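Local coordinates for protein domain of Unknown Function with a Cystatin-Like Fold (Nostoc punctiforme, PDB 2RGQ) that is of unknown function but adopts the cystatin-like fold of the SnoaL-like, NTF2-related proteins, in a crystal assembly of three chains, at residues 67-72 and 91-96; 26-31 and 56-61; 103-108 and 125-130; 32-37 and 118-123. All coordinates share one frame; numbering follows the deposited sequence.

Interaction 1: residues 67-72 and 91-96; sequences RGKRHC and LTVVNR
His71 and Val93 lie side by side and point the same way from neighbouring strands of an antiparallel beta hairpin in this cystatin-like fold. They form a non-hydrogen-bonded pair, and CG1 of Val93 sits over the centre of the imidazole ring, 3.9 Å from its centroid, a CH-pi contact. CG1 is anti to the backbone N of Val93 (chi1 -170°), while CG2 of the same residue reaches CD2 of His71 at 3.5 Å. Leu91 CD1 comes to the ring edge, and ND1 of His71 is hydrogen-bonded to Asp24 of helix 6-25. The hydrogen-bonded pairs Arg70-Val94 and Cys72-Thr92 direct their side chains to the other face. There Arg70 and Arg96 cross at about a right angle, Arg96 CD lying over one face of the Arg70 guanidinium, 3.7 Å from Arg70 NE. A salt bridge to Asp128 of the second subunit occupies Arg70 NE and probably eases the crowding of like charge. At the strand ends, the Arg96 guanidinium covers CA of Gly68 and its NH1 donates to Lys69 O at 2.9 Å. Lys69 and Asn95 run alongside each other, and Lys69 NZ meets Asn95 OD1 at 2.7 Å from above the amide carbonyl plane.

Interaction 2: residues 26-31 and 56-61; sequences EDVENY and QGFYAM
CA of Val28 covers one face of the Phe58 ring, toward its rim, while Glu26 C and Tyr31 CE1 stand at its edge. CD2 of Phe58 lies over the centre of the Tyr59 ring, and CD1 over that of the Tyr31 ring, 3.3 Å from Tyr31 CG. The Tyr31 and Phe58 rings slide past each other in opposite directions, obliquely, with planes 50° apart. In both residues CG is anti to the backbone N (chi1 174° in Tyr31), which sets CG of each on the side of the other helix. CG2 of Val28 touches CD2 of Phe58, and its CG1 lies 3.3 Å from Tyr59 OH. That hydroxyl shares a water with the carbonyl of Glu26, the residue of positive phi in the Schellman motif that ends helix 6-25. Asp27 then caps helix 28-32, its OD1 accepting from Asn30 N at 3.2 Å. CE of selenomethionine Met61 touches Tyr31 OH. An alanine at Tyr31 would probably deprive Phe58 CD1 of most of its contact and Met61 CE of its partner, opening a gap between the helices. The direct contact is largely apolar, with a water as polar link at the margin, consistent with reliance mainly on hydrophobic burial.

Interaction 3: residues 103-108 and 125-130; sequences GSAFVK and IEVDPS
Glu126 N donates to Phe106 O at 2.8 Å, and Phe106 N returns a bond to Glu126 O. The two side chains lie side by side and point the same way, with OE1 of Glu126 3.5 Å from CD2 of Phe106 and the planes 49° apart. On the other face Ala105 CB packs on Ile125 CG2 at 3.6 Å. Farther along, Asp128 N donates to Ser104 O at 2.9 Å, and Ser104 OG donates to Asp128 OD2, although the modelled 2.4 Å between OG and OD2 is implausibly short and its exact length doubtful. One water donates to the hydroxyls of both Ser104 and Ser130. A further water accepts hydrogen bonds from Ser104 N and Ser130 OG and donates one to Asp128 O, so the polar groups at this buried strand end are linked through solvent. OD2 also forms a salt bridge with Arg70 of the third subunit, and an alanine at Asp128 would probably leave both Ser104 OG and that arginine without their carboxylate partner, weakening the subunit contact. This is the antiparallel pairing of strands 101-114 and 117-127, consecutive strands of the curved sheet in cystatin-like, NTF2-type domains.

Interaction 4: residues 32-37 and 118-123; sequences LATFAS and WYLILR
Phe35 pairs with Leu120 in a short parallel bridge, Leu120 N donating to Thr34 O at 2.8 Å and Ala36 N to Leu120 O at 3.0 Å, so that the two bonds bracket Phe35. The bridge follows directly on a type I turn from Leu32 to Phe35. Phe35 and Leu120 send their side chains to the same face, where they cross obliquely: CD1 of Leu120 lies over one face of the phenyl ring, offset toward the rim and 4.0 Å from its centroid, while CB of Leu120 meets Phe35 CD1 at 3.8 Å. Leu120 CD1 also touches OG1 of Thr34, a hydroxyl hydrogen-bonded to Tyr31 O. This face looks into the core of the cystatin-like fold, in which the long helix packs against the curved sheet: Phe19 of helix 6-25 and Leu54 of helix 51-66 also border Phe35. Just beyond the bridge, Ile121 and Leu122 both face Gln110 in a classic beta bulge, where strand 117-127 turns a corner. Tyr119 stands across from Ala36, its CB 3.6 Å from Ala36 N, and carbonyl oxygens of Ala33 and Thr34 lie at the edge of its ring. A water lies within hydrogen-bonding distance of Ala33 O and Trp118 O. Ala36 CB packs against CD1 of Ile121 at 3.7 Å.

Overall arrangement
Interactions 1 and 3 pair neighbouring strands of one mixed sheet, interaction 4 adds the short strand 35-36 to its strand 117-127, and interaction 2 joins helices beside it. Interactions 1 and 3 are laterally continuous: strands 84-95 and 101-114 are neighbours, and Leu91 O lies 2.8 Å from Ala105 N. Interactions 3 and 4 share strand 117-127 and meet where Val107 CG1 packs on Arg123 NE at 3.6 Å, although their centres are about 19 Å apart. Interaction 2 reaches interaction 1 through the salt bridge from Arg67 NE to Glu26 OE2, 2.8 Å, and runs on in sequence into interaction 4. No active site is established. Interactions 1 and 3 face other subunits, and glycerol, probably from crystallisation, lies near all four.

Interaction 1: residues 67-72 and 91-96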
loop_
_atom_site.group_PDB
_atom_site.type_symbol
_atom_site.label_atom_id
_atom_site.label_comp_id
_atom_site.label_asym_id
_atom_site.label_seq_id
_atom_site.Cartn_x
_atom_site.Cartn_y
_atom_site.Cartn_z
ATOM N N ARG B 67 18.077 6.659 -7.264
ATOM C CA ARG B 67 18.755 6.838 -5.989
ATOM C C ARG B 67 18.124 7.908 -5.090
ATOM O O ARG B 67 17.672 8.927 -5.553
ATOM C CB ARG B 67 20.248 7.166 -6.231
ATOM C CG ARG B 67 21.093 7.418 -4.988
ATOM C CD ARG B 67 22.599 7.404 -5.264
ATOM N NE ARG B 67 23.155 6.065 -5.522
ATOM C CZ ARG B 67 23.605 5.582 -6.686
ATOM N NH1 ARG B 67 23.619 6.296 -7.793
ATOM N NH2 ARG B 67 24.089 4.338 -6.739
ATOM N N GLY B 68 18.132 7.655 -3.794
ATOM C CA GLY B 68 17.671 8.631 -2.821
ATOM C C GLY B 68 16.179 8.799 -2.691
ATOM O O GLY B 68 15.712 9.890 -2.264
ATOM N N LYS B 69 15.441 7.694 -2.937
ATOM C CA LYS B 69 14.006 7.694 -2.952
ATOM C C LYS B 69 13.385 6.637 -2.044
ATOM O O LYS B 69 14.078 5.852 -1.399
ATOM C CB LYS B 69 13.492 7.349 -4.370
ATOM C CG LYS B 69 14.123 8.090 -5.587
ATOM C CD LYS B 69 14.088 9.630 -5.477
ATOM C CE LYS B 69 14.435 10.330 -6.788
ATOM N NZ LYS B 69 14.653 11.791 -6.574
ATOM N N ARG B 70 12.064 6.699 -1.984
ATOM C CA ARG B 70 11.236 5.625 -1.478
ATOM C C ARG B 70 10.321 5.277 -2.643
ATOM O O ARG B 70 9.593 6.129 -3.128
ATOM C CB ARG B 70 10.412 6.004 -0.256
ATOM C CG ARG B 70 11.185 6.200 1.066
ATOM C CD ARG B 70 11.919 4.944 1.483
ATOM N NE ARG B 70 12.758 5.181 2.644
ATOM C CZ ARG B 70 13.779 4.407 3.012
ATOM N NH1 ARG B 70 14.091 3.273 2.369
ATOM N NH2 ARG B 70 14.474 4.757 4.080
ATOM N N HIS B 71 10.475 4.068 -3.151
ATOM C CA HIS B 71 9.607 3.456 -4.156
ATOM C C HIS B 71 8.542 2.608 -3.451
ATOM O O HIS B 71 8.873 1.657 -2.762
ATOM C CB HIS B 71 10.436 2.552 -5.061
ATOM C CG HIS B 71 11.355 3.280 -5.984
ATOM N ND1 HIS B 71 12.568 3.784 -5.575
ATOM C CD2 HIS B 71 11.260 3.569 -7.309
ATOM C CE1 HIS B 71 13.171 4.353 -6.602
ATOM N NE2 HIS B 71 12.410 4.222 -7.669
ATOM N N CYS B 72 7.263 2.950 -3.619
ATOM C CA CYS B 72 6.156 2.273 -2.924
ATOM C C CYS B 72 5.223 1.601 -3.900
ATOM O O CYS B 72 4.867 2.193 -4.911
ATOM C CB CYS B 72 5.323 3.263 -2.110
ATOM S SG CYS B 72 6.234 4.297 -0.999
ATOM N N LEU B 91 3.239 2.104 -8.804
ATOM C CA LEU B 91 4.503 2.496 -8.228
ATOM C C LEU B 91 4.421 3.991 -8.059
ATOM O O LEU B 91 4.039 4.709 -9.005
ATOM C CB LEU B 91 5.673 2.134 -9.130
ATOM C CG LEU B 91 7.096 2.523 -8.694
ATOM C CD1 LEU B 91 7.416 1.894 -7.370
ATOM C CD2 LEU B 91 8.115 2.127 -9.783
ATOM N N THR B 92 4.649 4.463 -6.833
ATOM C CA THR B 92 4.779 5.895 -6.570
ATOM C C THR B 92 6.144 6.128 -5.925
ATOM O O THR B 92 6.584 5.323 -5.094
ATOM C CB THR B 92 3.629 6.436 -5.711
ATOM O OG1 THR B 92 3.467 5.596 -4.556
ATOM C CG2 THR B 92 2.325 6.428 -6.545
ATOM N N VAL B 93 6.828 7.207 -6.307
ATOM C CA VAL B 93 8.176 7.469 -5.870
ATOM C C VAL B 93 8.225 8.857 -5.229
ATOM O O VAL B 93 7.702 9.837 -5.787
ATOM C CB VAL B 93 9.171 7.365 -7.062
ATOM C CG1 VAL B 93 10.653 7.407 -6.567
ATOM C CG2 VAL B 93 8.905 6.102 -7.921
ATOM N N VAL B 94 8.880 8.945 -4.081
ATOM C CA VAL B 94 9.057 10.191 -3.355
ATOM C C VAL B 94 10.518 10.306 -2.951
ATOM O O VAL B 94 11.229 9.294 -2.915
ATOM C CB VAL B 94 8.135 10.289 -2.094
ATOM C CG1 VAL B 94 6.689 10.071 -2.507
ATOM C CG2 VAL B 94 8.538 9.324 -0.997
ATOM N N ASN B 95 10.944 11.532 -2.668
ATOM C CA ASN B 95 12.304 11.781 -2.263
ATOM C C ASN B 95 12.505 11.537 -0.792
ATOM O O ASN B 95 11.665 11.872 -0.026
ATOM C CB ASN B 95 12.680 13.215 -2.577
ATOM C CG ASN B 95 12.697 13.487 -4.051
ATOM O OD1 ASN B 95 12.754 12.542 -4.850
ATOM N ND2 ASN B 95 12.687 14.768 -4.436
ATOM N N ARG B 96 13.645 10.992 -0.422
ATOM C CA ARG B 96 14.003 10.839 0.989
ATOM C C ARG B 96 14.598 12.085 1.616
ATOM O O ARG B 96 14.505 12.265 2.815
ATOM C CB ARG B 96 15.076 9.776 1.145
ATOM C CG ARG B 96 14.646 8.407 0.742
ATOM C CD ARG B 96 15.512 7.302 1.364
ATOM N NE ARG B 96 16.914 7.296 0.943
ATOM C CZ ARG B 96 17.495 6.448 0.078
ATOM N NH1 ARG B 96 16.824 5.557 -0.642
ATOM N NH2 ARG B 96 18.808 6.572 -0.131
HETATM O O HOH W 1 19.281 5.040 -2.857
HETATM O O HOH W 2 2.064 3.064 -4.901
#

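Interaction 2: residues 26-31 and 56-61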
loop_
_atom_site.group_PDB
_atom_site.type_symbol
_atom_site.label_atom_id
_atom_site.label_comp_id
_atom_site.label_asym_id
_atom_site.label_seq_id
_atom_site.Cartn_x
_atom_site.Cartn_y
_atom_site.Cartn_z
ATOM N N GLU B 26 20.013 0.034 -2.117
ATOM C CA GLU B 26 21.094 -0.227 -3.052
ATOM C C GLU B 26 21.729 -1.604 -2.748
ATOM O O GLU B 26 22.933 -1.778 -2.879
ATOM C CB GLU B 26 22.138 0.907 -3.095
ATOM C CG GLU B 26 21.496 2.271 -3.140
ATOM C CD GLU B 26 22.435 3.391 -3.526
ATOM O OE1 GLU B 26 23.587 3.120 -3.914
ATOM O OE2 GLU B 26 21.996 4.563 -3.433
ATOM N N ASP B 27 20.879 -2.555 -2.340
ATOM C CA ASP B 27 21.237 -3.926 -1.987
ATOM C C ASP B 27 21.057 -4.758 -3.243
ATOM O O ASP B 27 19.956 -5.327 -3.496
ATOM C CB ASP B 27 20.315 -4.403 -0.841
ATOM C CG ASP B 27 20.596 -5.829 -0.382
ATOM O OD1 ASP B 27 21.332 -6.615 -1.024
ATOM O OD2 ASP B 27 20.015 -6.194 0.648
ATOM N N VAL B 28 22.095 -4.814 -4.063
ATOM C CA VAL B 28 21.954 -5.514 -5.363
ATOM C C VAL B 28 21.651 -7.022 -5.215
ATOM O O VAL B 28 20.904 -7.573 -6.024
ATOM C CB VAL B 28 23.140 -5.258 -6.338
ATOM C CG1 VAL B 28 24.439 -5.927 -5.846
ATOM C CG2 VAL B 28 22.760 -5.724 -7.717
ATOM N N GLU B 29 22.171 -7.693 -4.174
ATOM C CA GLU B 29 21.920 -9.150 -4.044
ATOM C C GLU B 29 20.470 -9.489 -3.746
ATOM O O GLU B 29 19.933 -10.416 -4.351
ATOM C CB GLU B 29 22.848 -9.838 -3.014
ATOM C CG GLU B 29 24.325 -9.713 -3.327
ATOM C CD GLU B 29 24.747 -10.316 -4.678
ATOM O OE1 GLU B 29 24.306 -11.400 -5.067
ATOM O OE2 GLU B 29 25.566 -9.693 -5.361
ATOM N N ASN B 30 19.837 -8.731 -2.846
ATOM C CA ASN B 30 18.412 -8.964 -2.553
ATOM C C ASN B 30 17.518 -8.516 -3.685
ATOM O O ASN B 30 16.463 -9.090 -3.858
ATOM C CB ASN B 30 18.024 -8.373 -1.216
ATOM C CG ASN B 30 18.488 -9.281 -0.069
ATOM O OD1 ASN B 30 18.468 -10.534 -0.198
ATOM N ND2 ASN B 30 18.940 -8.689 1.008
ATOM N N TYR B 31 17.966 -7.514 -4.457
ATOM C CA TYR B 31 17.287 -7.126 -5.675
ATOM C C TYR B 31 17.286 -8.284 -6.682
ATOM O O TYR B 31 16.199 -8.695 -7.187
ATOM C CB TYR B 31 17.952 -5.897 -6.285
ATOM C CG TYR B 31 17.426 -5.468 -7.652
ATOM C CD1 TYR B 31 16.320 -4.621 -7.767
ATOM C CD2 TYR B 31 18.087 -5.863 -8.832
ATOM C CE1 TYR B 31 15.874 -4.169 -8.994
ATOM C CE2 TYR B 31 17.643 -5.445 -10.074
ATOM C CZ TYR B 31 16.522 -4.579 -10.161
ATOM O OH TYR B 31 16.028 -4.107 -11.365
ATOM N N GLN B 56 23.885 -4.724 -13.740
ATOM C CA GLN B 56 24.275 -3.448 -14.375
ATOM C C GLN B 56 23.125 -2.434 -14.431
ATOM O O GLN B 56 23.319 -1.248 -14.165
ATOM C CB GLN B 56 24.806 -3.682 -15.807
ATOM C CG GLN B 56 26.109 -4.450 -15.915
ATOM C CD GLN B 56 27.258 -3.786 -15.147
ATOM O OE1 GLN B 56 27.534 -2.583 -15.290
ATOM N NE2 GLN B 56 27.928 -4.586 -14.320
ATOM N N GLY B 57 21.940 -2.907 -14.818
ATOM C CA GLY B 57 20.733 -2.098 -14.853
ATOM C C GLY B 57 20.376 -1.448 -13.513
ATOM O O GLY B 57 19.935 -0.313 -13.455
ATOM N N PHE B 58 20.561 -2.205 -12.446
ATOM C CA PHE B 58 20.332 -1.760 -11.094
ATOM C C PHE B 58 21.144 -0.481 -10.815
ATOM O O PHE B 58 20.577 0.554 -10.464
ATOM C CB PHE B 58 20.709 -2.904 -10.173
ATOM C CG PHE B 58 20.527 -2.627 -8.716
ATOM C CD1 PHE B 58 19.298 -2.777 -8.138
ATOM C CD2 PHE B 58 21.608 -2.292 -7.912
ATOM C CE1 PHE B 58 19.151 -2.611 -6.788
ATOM C CE2 PHE B 58 21.437 -2.099 -6.527
ATOM C CZ PHE B 58 20.232 -2.252 -5.996
ATOM N N TYR B 59 22.456 -0.533 -11.081
ATOM C CA TYR B 59 23.331 0.631 -10.866
ATOM C C TYR B 59 23.017 1.779 -11.836
ATOM O O TYR B 59 23.000 2.959 -11.404
ATOM C CB TYR B 59 24.811 0.232 -10.904
ATOM C CG TYR B 59 25.113 -0.668 -9.727
ATOM C CD1 TYR B 59 25.033 -0.161 -8.425
ATOM C CD2 TYR B 59 25.422 -1.984 -9.886
ATOM C CE1 TYR B 59 25.255 -0.948 -7.325
ATOM C CE2 TYR B 59 25.681 -2.791 -8.776
ATOM C CZ TYR B 59 25.572 -2.255 -7.493
ATOM O OH TYR B 59 25.799 -2.996 -6.341
ATOM N N ALA B 60 22.711 1.432 -13.092
ATOM C CA ALA B 60 22.313 2.409 -14.124
ATOM C C ALA B 60 21.068 3.177 -13.714
ATOM O O ALA B 60 21.025 4.399 -13.793
ATOM C CB ALA B 60 22.117 1.706 -15.473
HETATM N N MSE B 61 20.054 2.461 -13.218
HETATM C CA MSE B 61 18.837 3.137 -12.737
HETATM C C MSE B 61 19.117 4.014 -11.554
HETATM O O MSE B 61 18.662 5.135 -11.519
HETATM C CB MSE B 61 17.740 2.144 -12.400
HETATM C CG MSE B 61 17.228 1.474 -13.641
HETATM SE SE MSE B 61 15.752 0.312 -13.226
HETATM C CE MSE B 61 16.569 -0.924 -11.962
HETATM O O HOH W 3 25.554 -1.118 -3.870
#

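Interaction 3: residues 103-108 and 125-130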
loop_
_atom_site.group_PDB
_atom_site.type_symbol
_atom_site.label_atom_id
_atom_site.label_comp_id
_atom_site.label_asym_id
_atom_site.label_seq_id
_atom_site.Cartn_x
_atom_site.Cartn_y
_atom_site.Cartn_z
ATOM N N GLY B 103 7.918 10.653 -9.015
ATOM C CA GLY B 103 7.254 10.092 -10.168
ATOM C C GLY B 103 6.317 8.989 -9.780
ATOM O O GLY B 103 6.068 8.746 -8.581
ATOM N N SER B 104 5.771 8.351 -10.807
ATOM C CA SER B 104 4.812 7.262 -10.637
ATOM C C SER B 104 4.810 6.375 -11.861
ATOM O O SER B 104 5.296 6.760 -12.912
ATOM C CB SER B 104 3.392 7.779 -10.359
ATOM O OG SER B 104 2.845 8.586 -11.413
ATOM N N ALA B 105 4.224 5.202 -11.736
ATOM C CA ALA B 105 4.178 4.266 -12.838
ATOM C C ALA B 105 3.137 3.211 -12.630
ATOM O O ALA B 105 2.692 2.982 -11.491
ATOM C CB ALA B 105 5.553 3.597 -13.048
ATOM N N PHE B 106 2.724 2.626 -13.744
ATOM C CA PHE B 106 1.864 1.464 -13.732
ATOM C C PHE B 106 2.851 0.307 -13.977
ATOM O O PHE B 106 3.712 0.432 -14.806
ATOM C CB PHE B 106 0.812 1.546 -14.815
ATOM C CG PHE B 106 0.042 0.277 -14.992
ATOM C CD1 PHE B 106 -0.953 -0.056 -14.115
ATOM C CD2 PHE B 106 0.345 -0.597 -16.036
ATOM C CE1 PHE B 106 -1.665 -1.244 -14.271
ATOM C CE2 PHE B 106 -0.365 -1.799 -16.174
ATOM C CZ PHE B 106 -1.377 -2.094 -15.280
ATOM N N VAL B 107 2.718 -0.777 -13.236
ATOM C CA VAL B 107 3.631 -1.908 -13.330
ATOM C C VAL B 107 2.896 -3.199 -13.624
ATOM O O VAL B 107 1.926 -3.534 -12.953
ATOM C CB VAL B 107 4.477 -2.039 -12.027
ATOM C CG1 VAL B 107 5.505 -3.159 -12.134
ATOM C CG2 VAL B 107 5.195 -0.750 -11.704
ATOM N N LYS B 108 3.390 -3.956 -14.628
ATOM C CA LYS B 108 2.824 -5.249 -14.954
ATOM C C LYS B 108 3.919 -6.307 -14.762
ATOM O O LYS B 108 4.974 -6.207 -15.374
ATOM C CB LYS B 108 2.302 -5.301 -16.389
ATOM C CG LYS B 108 1.484 -6.563 -16.630
ATOM C CD LYS B 108 1.232 -6.895 -18.111
ATOM C CE LYS B 108 0.968 -8.415 -18.230
ATOM N NZ LYS B 108 2.178 -9.247 -17.813
ATOM N N ILE B 125 7.587 -1.673 -16.413
ATOM C CA ILE B 125 7.273 -0.414 -15.735
ATOM C C ILE B 125 6.899 0.619 -16.800
ATOM O O ILE B 125 7.687 0.878 -17.712
ATOM C CB ILE B 125 8.469 0.073 -14.882
ATOM C CG1 ILE B 125 8.885 -1.010 -13.874
ATOM C CG2 ILE B 125 8.098 1.384 -14.176
ATOM C CD1 ILE B 125 9.989 -0.685 -12.947
ATOM N N GLU B 126 5.699 1.192 -16.682
ATOM C CA GLU B 126 5.160 2.170 -17.621
ATOM C C GLU B 126 5.116 3.465 -16.848
ATOM O O GLU B 126 4.167 3.719 -16.111
ATOM C CB GLU B 126 3.779 1.712 -18.108
ATOM C CG GLU B 126 3.851 0.361 -18.817
ATOM C CD GLU B 126 2.522 -0.118 -19.416
ATOM O OE1 GLU B 126 1.447 0.476 -19.131
ATOM O OE2 GLU B 126 2.555 -1.118 -20.188
ATOM N N VAL B 127 6.192 4.243 -16.985
ATOM C CA VAL B 127 6.373 5.477 -16.241
ATOM C C VAL B 127 5.411 6.586 -16.668
ATOM O O VAL B 127 5.229 6.833 -17.897
ATOM C CB VAL B 127 7.876 5.941 -16.357
ATOM C CG1 VAL B 127 8.073 7.343 -15.806
ATOM C CG2 VAL B 127 8.798 4.928 -15.652
ATOM N N ASP B 128 4.829 7.271 -15.681
ATOM C CA ASP B 128 3.970 8.414 -15.930
ATOM C C ASP B 128 4.802 9.617 -16.437
ATOM O O ASP B 128 5.961 9.749 -16.076
ATOM C CB ASP B 128 3.130 8.735 -14.684
ATOM C CG ASP B 128 2.073 7.674 -14.433
ATOM O OD1 ASP B 128 1.531 7.141 -15.433
ATOM O OD2 ASP B 128 1.741 7.406 -13.248
ATOM N N PRO B 129 4.200 10.491 -17.268
ATOM C CA PRO B 129 4.911 11.620 -17.917
ATOM C C PRO B 129 5.579 12.637 -16.973
ATOM O O PRO B 129 6.399 13.436 -17.409
ATOM C CB PRO B 129 3.820 12.292 -18.764
ATOM C CG PRO B 129 2.596 11.506 -18.636
ATOM C CD PRO B 129 2.772 10.442 -17.646
ATOM N N SER B 130 5.245 12.603 -15.688
ATOM C CA SER B 130 5.833 13.524 -14.724
ATOM C C SER B 130 7.316 13.363 -14.490
ATOM O O SER B 130 7.927 14.297 -14.002
ATOM C CB SER B 130 5.138 13.399 -13.372
ATOM O OG SER B 130 5.293 12.111 -12.826
HETATM O O HOH W 4 3.473 11.234 -11.382
HETATM O O HOH W 5 6.596 9.686 -13.317
#

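Interaction 4: residues 32-37 and 118-123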
loop_
_atom_site.group_PDB
_atom_site.type_symbol
_atom_site.label_atom_id
_atom_site.label_comp_id
_atom_site.label_asym_id
_atom_site.label_seq_id
_atom_site.Cartn_x
_atom_site.Cartn_y
_atom_site.Cartn_z
ATOM N N LEU B 32 18.466 -8.836 -6.923
ATOM C CA LEU B 32 18.622 -9.900 -7.920
ATOM C C LEU B 32 17.862 -11.166 -7.571
ATOM O O LEU B 32 17.361 -11.825 -8.447
ATOM C CB LEU B 32 20.114 -10.202 -8.171
ATOM C CG LEU B 32 20.885 -9.117 -8.922
ATOM C CD1 LEU B 32 22.431 -9.433 -8.836
ATOM C CD2 LEU B 32 20.358 -8.892 -10.388
ATOM N N ALA B 33 17.737 -11.442 -6.274
ATOM C CA ALA B 33 17.006 -12.615 -5.755
ATOM C C ALA B 33 15.526 -12.673 -6.136
ATOM O O ALA B 33 14.891 -13.750 -6.095
ATOM C CB ALA B 33 17.130 -12.613 -4.249
ATOM N N THR B 34 14.941 -11.500 -6.392
ATOM C CA THR B 34 13.526 -11.407 -6.811
ATOM C C THR B 34 13.299 -11.890 -8.250
ATOM O O THR B 34 12.172 -12.216 -8.601
ATOM C CB THR B 34 12.965 -9.953 -6.689
ATOM O OG1 THR B 34 13.526 -9.107 -7.707
ATOM C CG2 THR B 34 13.208 -9.393 -5.279
ATOM N N PHE B 35 14.351 -11.969 -9.057
ATOM C CA PHE B 35 14.248 -12.372 -10.438
ATOM C C PHE B 35 14.615 -13.821 -10.669
ATOM O O PHE B 35 15.561 -14.349 -10.067
ATOM C CB PHE B 35 15.169 -11.543 -11.347
ATOM C CG PHE B 35 14.684 -10.155 -11.596
ATOM C CD1 PHE B 35 13.832 -9.889 -12.653
ATOM C CD2 PHE B 35 15.087 -9.105 -10.764
ATOM C CE1 PHE B 35 13.374 -8.621 -12.875
ATOM C CE2 PHE B 35 14.606 -7.820 -10.978
ATOM C CZ PHE B 35 13.755 -7.587 -12.044
ATOM N N ALA B 36 13.936 -14.443 -11.633
ATOM C CA ALA B 36 14.402 -15.745 -12.135
ATOM C C ALA B 36 15.785 -15.553 -12.777
ATOM O O ALA B 36 16.161 -14.406 -13.140
ATOM C CB ALA B 36 13.409 -16.323 -13.173
ATOM N N SER B 37 16.544 -16.650 -12.957
ATOM C CA SER B 37 17.840 -16.607 -13.616
ATOM C C SER B 37 17.710 -15.907 -14.956
ATOM O O SER B 37 18.598 -15.166 -15.282
ATOM C CB SER B 37 18.459 -18.002 -13.814
ATOM O OG SER B 37 17.528 -18.812 -14.503
ATOM N N TRP B 118 8.373 -18.148 -5.708
ATOM C CA TRP B 118 7.948 -17.224 -6.763
ATOM C C TRP B 118 9.082 -16.284 -7.129
ATOM O O TRP B 118 9.853 -15.806 -6.258
ATOM C CB TRP B 118 6.733 -16.385 -6.373
ATOM C CG TRP B 118 5.499 -17.168 -6.243
ATOM C CD1 TRP B 118 5.001 -17.698 -5.113
ATOM C CD2 TRP B 118 4.593 -17.505 -7.293
ATOM N NE1 TRP B 118 3.802 -18.321 -5.369
ATOM C CE2 TRP B 118 3.538 -18.237 -6.710
ATOM C CE3 TRP B 118 4.583 -17.288 -8.667
ATOM C CZ2 TRP B 118 2.459 -18.750 -7.464
ATOM C CZ3 TRP B 118 3.505 -17.779 -9.436
ATOM C CH2 TRP B 118 2.461 -18.514 -8.828
ATOM N N TYR B 119 9.175 -16.033 -8.428
ATOM C CA TYR B 119 10.145 -15.135 -9.024
ATOM C C TYR B 119 9.562 -14.266 -10.115
ATOM O O TYR B 119 8.604 -14.654 -10.781
ATOM C CB TYR B 119 11.241 -15.942 -9.737
ATOM C CG TYR B 119 12.072 -16.759 -8.832
ATOM C CD1 TYR B 119 13.176 -16.207 -8.174
ATOM C CD2 TYR B 119 11.749 -18.077 -8.586
ATOM C CE1 TYR B 119 13.945 -16.976 -7.312
ATOM C CE2 TYR B 119 12.505 -18.859 -7.713
ATOM C CZ TYR B 119 13.603 -18.315 -7.096
ATOM O OH TYR B 119 14.302 -19.112 -6.222
ATOM N N LEU B 120 10.121 -13.072 -10.280
ATOM C CA LEU B 120 9.808 -12.224 -11.412
ATOM C C LEU B 120 10.371 -12.799 -12.731
ATOM O O LEU B 120 11.600 -13.034 -12.863
ATOM C CB LEU B 120 10.413 -10.819 -11.191
ATOM C CG LEU B 120 9.801 -9.942 -10.090
ATOM C CD1 LEU B 120 10.696 -8.721 -9.858
ATOM C CD2 LEU B 120 8.392 -9.494 -10.449
ATOM N N ILE B 121 9.491 -13.040 -13.706
ATOM C CA ILE B 121 9.914 -13.412 -15.068
ATOM C C ILE B 121 10.057 -12.160 -15.930
ATOM O O ILE B 121 10.994 -12.026 -16.734
ATOM C CB ILE B 121 8.899 -14.366 -15.759
ATOM C CG1 ILE B 121 8.783 -15.681 -14.951
ATOM C CG2 ILE B 121 9.271 -14.583 -17.269
ATOM C CD1 ILE B 121 10.102 -16.472 -14.796
ATOM N N LEU B 122 9.073 -11.274 -15.828
ATOM C CA LEU B 122 9.096 -10.046 -16.568
ATOM C C LEU B 122 8.389 -8.976 -15.819
ATOM O O LEU B 122 7.198 -9.091 -15.542
ATOM C CB LEU B 122 8.423 -10.194 -17.935
ATOM C CG LEU B 122 8.310 -8.922 -18.783
ATOM C CD1 LEU B 122 9.676 -8.301 -19.050
ATOM C CD2 LEU B 122 7.653 -9.270 -20.077
ATOM N N ARG B 123 9.115 -7.916 -15.498
ATOM C CA ARG B 123 8.525 -6.725 -14.890
ATOM C C ARG B 123 8.605 -5.607 -15.916
ATOM O O ARG B 123 9.699 -5.282 -16.402
ATOM C CB ARG B 123 9.226 -6.373 -13.575
ATOM C CG ARG B 123 8.868 -4.966 -13.109
ATOM C CD ARG B 123 9.311 -4.675 -11.722
ATOM N NE ARG B 123 8.257 -5.106 -10.808
ATOM C CZ ARG B 123 7.946 -4.498 -9.669
ATOM N NH1 ARG B 123 8.611 -3.454 -9.205
ATOM N NH2 ARG B 123 6.929 -4.955 -8.970
HETATM O O HOH W 6 12.333 -14.576 -5.312
#